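D-alanyl-D-alanine carboxypeptidase (Vibrio cholerae, PDB 5TR7) probably removes the terminal D-alanine from peptidoglycan precursor peptides, as a penicillin-binding serine carboxypeptidase of the S11 family. Local coordinates at residues Ile6-Tyr11 / Ala225-Thr230. Numbering follows the deposited sequence.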
loop_
_atom_site.group_PDB
_atom_site.type_symbol
_atom_site.label_atom_id
_atom_site.label_comp_id
_atom_site.label_asym_id
_atom_site.label_seq_id
_atom_site.Cartn_x
_atom_site.Cartn_y
_atom_site.Cartn_z
ATOM N N ILE A 6 21.573 1.054 4.926
ATOM C CA ILE A 6 20.547 1.153 3.948
ATOM C C ILE A 6 20.471 2.573 3.548
ATOM O O ILE A 6 20.440 3.413 4.400
ATOM C CB ILE A 6 19.212 0.694 4.612
ATOM C CG1 ILE A 6 19.283 -0.770 5.083
ATOM C CG2 ILE A 6 18.011 0.902 3.712
ATOM C CD1 ILE A 6 19.604 -1.774 4.016
ATOM N N ALA A 7 20.492 2.873 2.270
ATOM C CA ALA A 7 20.449 4.284 1.811
ATOM C C ALA A 7 18.980 4.751 1.787
ATOM O O ALA A 7 18.338 4.798 0.742
ATOM C CB ALA A 7 21.084 4.395 0.423
ATOM N N ALA A 8 18.438 5.104 2.945
ATOM C CA ALA A 8 17.061 5.510 3.011
ATOM C C ALA A 8 16.887 6.390 4.214
ATOM O O ALA A 8 17.596 6.235 5.166
ATOM C CB ALA A 8 16.169 4.266 3.130
ATOM N N LYS A 9 15.905 7.279 4.201
ATOM C CA LYS A 9 15.688 8.176 5.338
ATOM C C LYS A 9 15.131 7.441 6.581
ATOM O O LYS A 9 15.435 7.804 7.710
ATOM C CB LYS A 9 14.802 9.311 4.890
ATOM C CG LYS A 9 14.618 10.459 5.879
ATOM C CD LYS A 9 13.445 11.306 5.420
ATOM C CE LYS A 9 13.116 12.470 6.329
ATOM N NZ LYS A 9 11.836 13.070 5.841
ATOM N N GLY A 10 14.354 6.395 6.372
ATOM C CA GLY A 10 13.844 5.582 7.461
ATOM C C GLY A 10 13.524 4.165 6.991
ATOM O O GLY A 10 13.157 3.976 5.852
ATOM N N TYR A 11 13.680 3.172 7.847
ATOM C CA TYR A 11 13.285 1.828 7.467
ATOM C C TYR A 11 13.013 0.979 8.648
ATOM O O TYR A 11 13.371 1.326 9.784
ATOM C CB TYR A 11 14.358 1.151 6.609
ATOM C CG TYR A 11 15.704 0.928 7.304
ATOM C CD1 TYR A 11 15.938 -0.202 8.088
ATOM C CD2 TYR A 11 16.754 1.830 7.153
ATOM C CE1 TYR A 11 17.175 -0.424 8.683
ATOM C CE2 TYR A 11 17.986 1.613 7.743
ATOM C CZ TYR A 11 18.186 0.477 8.495
ATOM O OH TYR A 11 19.403 0.243 9.082
ATOM N N ALA A 225 9.289 -5.623 5.046
ATOM C CA ALA A 225 10.240 -4.502 5.073
ATOM C C ALA A 225 9.630 -3.215 4.554
ATOM O O ALA A 225 8.726 -3.220 3.703
ATOM C CB ALA A 225 11.473 -4.820 4.243
ATOM N N VAL A 226 10.020 -2.123 5.182
ATOM C CA VAL A 226 9.552 -0.815 4.750
ATOM C C VAL A 226 10.802 0.045 4.558
ATOM O O VAL A 226 11.680 0.100 5.437
ATOM C CB VAL A 226 8.679 -0.162 5.841
ATOM C CG1 VAL A 226 8.236 1.209 5.417
ATOM C CG2 VAL A 226 7.509 -1.052 6.162
ATOM N N VAL A 227 10.890 0.689 3.410
ATOM C CA VAL A 227 12.043 1.592 3.106
ATOM C C VAL A 227 11.432 2.900 2.664
ATOM O O VAL A 227 10.589 2.926 1.811
ATOM C CB VAL A 227 12.988 0.950 2.067
ATOM C CG1 VAL A 227 14.114 1.862 1.692
ATOM C CG2 VAL A 227 13.598 -0.310 2.675
ATOM N N MET A 228 11.820 3.982 3.311
ATOM C CA MET A 228 11.269 5.302 2.986
ATOM C C MET A 228 12.342 6.269 2.624
ATOM O O MET A 228 13.343 6.355 3.299
ATOM C CB MET A 228 10.532 5.901 4.204
ATOM C CG MET A 228 9.506 4.942 4.780
ATOM S SD MET A 228 8.083 4.624 3.718
ATOM C CE MET A 228 7.262 6.246 4.033
ATOM N N GLY A 229 12.101 7.010 1.559
ATOM C CA GLY A 229 13.017 8.057 1.190
ATOM C C GLY A 229 14.298 7.647 0.522
ATOM O O GLY A 229 15.318 8.096 0.932
ATOM N N THR A 230 14.226 6.785 -0.485
ATOM C CA THR A 230 15.402 6.401 -1.306
ATOM C C THR A 230 15.500 7.386 -2.456
ATOM O O THR A 230 14.531 8.027 -2.858
ATOM C CB THR A 230 15.323 4.997 -1.904
ATOM O OG1 THR A 230 14.111 4.842 -2.631
ATOM C CG2 THR A 230 15.340 3.972 -0.765
#
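Gly10 and Met228 face each other as an antiparallel hydrogen-bonded pair, and their backbone bonds carry the contact. Met228 N donates a hydrogen bond to Gly10 O at 2.9 Å, nearly in line with the carbonyl bond. The return bond, from Gly10 N to Met228 O, is longer at 3.2 Å, and its donor is tilted 24° from the carbonyl plane. Lys9 N also leans on Met228 O, through a weak, bent bond (N-H...O angle 123°), and makes a second weak one to Gly229 O. Two consecutive residues, Lys9 and Gly10, thus oppose one, which defines a classic beta bulge.

Apolar contacts gather on the face bearing Tyr11 and Val227. Ala8 CB meets Val227 CG1 at 3.5 Å, tighter than usual for two carbons; Val227 CG1 lies anti to its own backbone N (chi1 177°), which points it at Ala8. Ala8 CB also rests 4.0 Å from Thr230 CG2. Ile6 CG1 sits over one face of the Tyr11 ring, toward the rim, and helix 233-251 packs on this side through Leu243. Met228 departs on the opposite face, its chain bent toward Leu36 and Leu153.

Gly229 joins Thr230 in a G1 bulge opposite Tyr210. Paired this way, the N-terminal strand 10-15 adjoins strand 221-230, more than 200 residues later, in the central five-stranded antiparallel sheet, the topology of the penicillin-binding protein and serine beta-lactamase fold.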